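Local coordinates for protein fructose-1,6-bisphosphatase/inositol-1-monophosphatase (Thermotoga maritima, PDB 2P3N) that hydrolyses inositol monophosphates and fructose 1,6-bisphosphate as a magnesium-dependent phosphatase of broad specificity that works as a homotetramer, at residues A[16-21]-A[112-117]; A[128-133]-A[184-189]. One frame throughout, in Å; residues are numbered along the deposited sequence.

Interaction 1. Residues A[16-21]-A[112-117]; sequences HLLMIH and HAPALN
Met19, on helix 2-21, faces Ala115 in the turn that follows strand 105-113, with 6.9 Å between Met19 CA and Ala115 CA, the shortest CA-CA distance between the segments. Past the strand the chain curls back on itself: Leu116 N is hydrogen-bonded to Ala113 O, and Asn117 N to Pro114 O, before the antiparallel strand 118-123 begins. No hydrogen bond joins the two segments, and the contact is one of apolar packing. Met19 does most of it. Its chain, bent at chi2 (-60°) and again at chi3 (-83°), curls the thioether over toward the turn. Met19 SD lies 3.7 Å from Ala115 N and 4.0 Å from Pro114 CB. The terminal methyl continues past the sulfur, and Met19 CE stands 3.8 Å from Ala115 CA. In the alpha/beta layering of the inositol monophosphatase fold, this contact packs helix 2-21 against the turn between two neighbouring strands of the large mixed sheet. Leu18, one residue back on the helix, points toward the same turn and brings CD1 to 4.3 Å from Pro114 CG, a looser touch on that one carbon of the pyrrolidine ring. Phe94 also packs on Pro114, while Trp22 and Pro92 meet Ala115. Beyond this chain, Met19 packs on His16 of the second subunit.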
# COMPACT_ATOMS: atom_id res chain seq x y z
N HIS A 16 9.74 -8.26 -3.07
CA HIS A 16 10.04 -7.89 -1.69
C HIS A 16 11.53 -7.87 -1.38
O HIS A 16 11.98 -7.09 -0.53
CB HIS A 16 9.33 -8.84 -0.73
CG HIS A 16 7.84 -8.69 -0.74
ND1 HIS A 16 7.21 -7.54 -0.33
CD2 HIS A 16 6.86 -9.53 -1.15
CE1 HIS A 16 5.90 -7.68 -0.48
NE2 HIS A 16 5.67 -8.88 -0.98
N LEU A 17 12.29 -8.73 -2.04
CA LEU A 17 13.72 -8.76 -1.83
C LEU A 17 14.29 -7.47 -2.36
O LEU A 17 15.24 -6.93 -1.81
CB LEU A 17 14.35 -9.93 -2.56
CG LEU A 17 15.86 -9.77 -2.77
CD1 LEU A 17 16.55 -9.93 -1.44
CD2 LEU A 17 16.36 -10.78 -3.77
N LEU A 18 13.71 -6.97 -3.45
CA LEU A 18 14.17 -5.73 -4.07
C LEU A 18 13.86 -4.55 -3.17
O LEU A 18 14.61 -3.57 -3.15
CB LEU A 18 13.50 -5.51 -5.43
CG LEU A 18 13.87 -6.46 -6.59
CD1 LEU A 18 13.16 -6.01 -7.84
CD2 LEU A 18 15.35 -6.46 -6.81
N MET A 19 12.75 -4.63 -2.45
CA MET A 19 12.35 -3.54 -1.56
C MET A 19 13.32 -3.37 -0.41
O MET A 19 13.49 -2.27 0.12
CB MET A 19 10.94 -3.79 -1.04
CG MET A 19 9.88 -3.58 -2.09
SD MET A 19 9.85 -1.91 -2.78
CE MET A 19 8.89 -1.09 -1.53
N ILE A 20 13.96 -4.47 -0.01
CA ILE A 20 14.93 -4.43 1.06
C ILE A 20 16.06 -3.47 0.68
O ILE A 20 16.51 -2.67 1.50
CB ILE A 20 15.55 -5.82 1.30
CG1 ILE A 20 14.51 -6.76 1.90
CG2 ILE A 20 16.78 -5.70 2.19
CD1 ILE A 20 15.03 -8.10 2.31
N HIS A 21 16.47 -3.54 -0.58
CA HIS A 21 17.58 -2.75 -1.08
C HIS A 21 17.27 -1.51 -1.89
O HIS A 21 18.18 -0.79 -2.31
CB HIS A 21 18.46 -3.68 -1.90
CG HIS A 21 18.87 -4.92 -1.16
ND1 HIS A 21 19.87 -4.92 -0.21
CD2 HIS A 21 18.37 -6.18 -1.18
CE1 HIS A 21 19.97 -6.13 0.33
NE2 HIS A 21 19.07 -6.91 -0.24
N HIS A 112 5.92 -6.56 -12.69
CA HIS A 112 5.59 -6.23 -11.31
C HIS A 112 6.44 -5.11 -10.72
O HIS A 112 7.62 -5.30 -10.43
CB HIS A 112 5.71 -7.49 -10.42
CG HIS A 112 5.45 -7.22 -8.97
ND1 HIS A 112 4.25 -6.76 -8.50
CD2 HIS A 112 6.27 -7.32 -7.89
CE1 HIS A 112 4.33 -6.58 -7.19
NE2 HIS A 112 5.54 -6.92 -6.80
N ALA A 113 5.83 -3.93 -10.56
CA ALA A 113 6.49 -2.77 -9.99
C ALA A 113 6.26 -2.90 -8.50
O ALA A 113 5.18 -2.60 -7.99
CB ALA A 113 5.88 -1.50 -10.52
N PRO A 114 7.29 -3.35 -7.77
CA PRO A 114 7.27 -3.56 -6.31
C PRO A 114 6.88 -2.36 -5.44
O PRO A 114 5.96 -2.46 -4.63
CB PRO A 114 8.69 -4.05 -6.01
CG PRO A 114 9.17 -4.62 -7.34
CD PRO A 114 8.64 -3.62 -8.32
N ALA A 115 7.58 -1.25 -5.60
CA ALA A 115 7.29 -0.06 -4.79
C ALA A 115 5.92 0.52 -5.05
O ALA A 115 5.42 1.32 -4.26
CB ALA A 115 8.37 1.02 -5.02
N LEU A 116 5.29 0.12 -6.15
CA LEU A 116 3.99 0.67 -6.48
C LEU A 116 2.87 -0.31 -6.21
O LEU A 116 1.71 0.07 -6.19
CB LEU A 116 3.95 1.08 -7.96
CG LEU A 116 4.95 2.10 -8.50
CD1 LEU A 116 4.64 2.35 -9.97
CD2 LEU A 116 4.87 3.40 -7.72
N ASN A 117 3.23 -1.58 -6.01
CA ASN A 117 2.25 -2.64 -5.81
C ASN A 117 1.34 -2.76 -7.03
O ASN A 117 0.13 -2.91 -6.93
CB ASN A 117 1.43 -2.39 -4.55
CG ASN A 117 2.12 -2.87 -3.31
OD1 ASN A 117 2.32 -4.07 -3.14
ND2 ASN A 117 2.52 -1.95 -2.45

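Interaction 2. Residues A[128-133]-A[184-189]; sequences AFFNGE and VGAGRV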
# COMPACT_ATOMS: atom_id res chain seq x y z
N ALA A 128 -5.82 -8.60 -20.95
CA ALA A 128 -4.89 -8.01 -20.00
C ALA A 128 -5.52 -7.64 -18.65
O ALA A 128 -6.67 -7.21 -18.58
CB ALA A 128 -4.25 -6.78 -20.64
N PHE A 129 -4.74 -7.81 -17.58
CA PHE A 129 -5.20 -7.49 -16.24
C PHE A 129 -4.23 -6.60 -15.48
O PHE A 129 -3.08 -6.43 -15.85
CB PHE A 129 -5.42 -8.75 -15.40
CG PHE A 129 -6.55 -9.63 -15.86
CD1 PHE A 129 -6.47 -10.35 -17.05
CD2 PHE A 129 -7.67 -9.83 -15.05
CE1 PHE A 129 -7.47 -11.25 -17.42
CE2 PHE A 129 -8.67 -10.72 -15.40
CZ PHE A 129 -8.57 -11.44 -16.59
N PHE A 130 -4.73 -6.07 -14.37
CA PHE A 130 -4.00 -5.20 -13.45
C PHE A 130 -4.52 -5.63 -12.08
O PHE A 130 -5.71 -5.44 -11.78
CB PHE A 130 -4.40 -3.74 -13.71
CG PHE A 130 -3.47 -2.73 -13.12
CD1 PHE A 130 -2.88 -2.94 -11.88
CD2 PHE A 130 -3.20 -1.56 -13.80
CE1 PHE A 130 -2.03 -2.00 -11.33
CE2 PHE A 130 -2.34 -0.60 -13.26
CZ PHE A 130 -1.75 -0.83 -12.02
N ASN A 131 -3.66 -6.23 -11.27
CA ASN A 131 -4.03 -6.70 -9.93
C ASN A 131 -5.39 -7.40 -9.87
O ASN A 131 -6.11 -7.29 -8.88
CB ASN A 131 -4.02 -5.55 -8.92
CG ASN A 131 -2.62 -5.03 -8.65
OD1 ASN A 131 -1.66 -5.79 -8.63
ND2 ASN A 131 -2.51 -3.73 -8.43
N GLY A 132 -5.73 -8.11 -10.94
CA GLY A 132 -6.97 -8.85 -10.95
C GLY A 132 -8.08 -8.31 -11.82
O GLY A 132 -8.95 -9.05 -12.25
N GLU A 133 -8.06 -7.01 -12.09
CA GLU A 133 -9.12 -6.44 -12.90
C GLU A 133 -8.68 -6.18 -14.35
O GLU A 133 -7.50 -5.98 -14.64
CB GLU A 133 -9.63 -5.14 -12.27
CG GLU A 133 -8.62 -4.01 -12.25
CD GLU A 133 -9.18 -2.77 -11.60
OE1 GLU A 133 -9.45 -2.83 -10.37
OE2 GLU A 133 -9.35 -1.75 -12.31
N VAL A 184 0.49 1.46 -21.20
CA VAL A 184 -0.35 1.76 -22.35
C VAL A 184 -1.47 0.73 -22.37
O VAL A 184 -2.61 1.04 -22.70
CB VAL A 184 0.43 1.71 -23.72
CG1 VAL A 184 1.81 2.33 -23.57
CG2 VAL A 184 0.50 0.29 -24.23
N GLY A 185 -1.13 -0.50 -22.00
CA GLY A 185 -2.12 -1.55 -21.98
C GLY A 185 -3.19 -1.27 -20.94
O GLY A 185 -4.32 -1.71 -21.09
N ALA A 186 -2.83 -0.52 -19.90
CA ALA A 186 -3.76 -0.18 -18.82
C ALA A 186 -4.45 1.15 -19.05
O ALA A 186 -5.19 1.62 -18.20
CB ALA A 186 -3.02 -0.15 -17.48
N GLY A 187 -4.20 1.76 -20.21
CA GLY A 187 -4.81 3.04 -20.54
C GLY A 187 -4.19 4.27 -19.89
O GLY A 187 -4.61 5.40 -20.14
N ARG A 188 -3.17 4.06 -19.07
CA ARG A 188 -2.53 5.18 -18.40
C ARG A 188 -1.80 6.11 -19.37
O ARG A 188 -1.82 7.33 -19.18
CB ARG A 188 -1.57 4.65 -17.33
CG ARG A 188 -2.28 3.80 -16.30
CD ARG A 188 -1.44 3.59 -15.07
NE ARG A 188 -2.22 2.96 -14.02
CZ ARG A 188 -1.76 2.74 -12.80
NH1 ARG A 188 -0.52 3.10 -12.48
NH2 ARG A 188 -2.54 2.16 -11.89
N VAL A 189 -1.14 5.55 -20.38
CA VAL A 189 -0.47 6.36 -21.39
C VAL A 189 -1.05 5.99 -22.72
O VAL A 189 -1.72 4.96 -22.85
CB VAL A 189 1.06 6.14 -21.47
CG1 VAL A 189 1.75 6.94 -20.38
CG2 VAL A 189 1.39 4.66 -21.40
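Phe130 and Ala186 have the nearest CA atoms of the two segments, 7.4 Å apart, where a type I' turn from Phe130 to Glu133 links strands 127-130 and 133-134 and a Schellman motif with Gly187 at positive phi ends helix 177-185. The tight two-residue beta hairpin is closed by paired backbone bonds between Phe130 and Glu133, and its first strand sends the Phe130 ring toward the helix end. At chi1 -164° the ring is carried away from its own backbone N and meets two residues. The methyl of Ala186 sits at the ring edge, near its plane, with CB 3.9 Å from Phe130 CD2. Arg188, extended from CG to NE, crosses the phenyl group at about a right angle and lays its guanidinium obliquely against the outer ring atoms: Arg188 NH2 is 3.1 Å from Phe130 CE2, and Arg188 CZ is 3.4 Å from the same carbon. The two planes are 38° apart, well short of a parallel stack, and CE2 lies over one face of the guanidinium, offset toward its rim. Leu120 and Ile135 pack on both Phe130 and Ala186. Arg188 NH1 forms a salt bridge to Glu118, whose side chain also touches Phe130; this carboxylate probably offsets the arginine's charge and helps fix the guanidinium's rotation while one face packs on aromatic carbon.

How the interactions relate
The two contacts lie in series along the chain, their centres 19 Å apart, and both reach the large mixed sheet, interaction 1 at the end of strand 105-113 and interaction 2 at the end of strand 127-130 and its hairpin turn. They meet directly where Asn131 ND2 is 3.1 Å from Asn117 O, a probable hydrogen bond between the turn of 112-117 and that of 128-133. Interaction 1 borders the magnesium site: the side chain of Leu18 comes within about 3 Å of that of Ile81, a magnesium ligand, and about 9 Å from the ion. In interaction 2, the Arg188 side chain stays about 9 Å from that of Arg172, a probable substrate-binding residue.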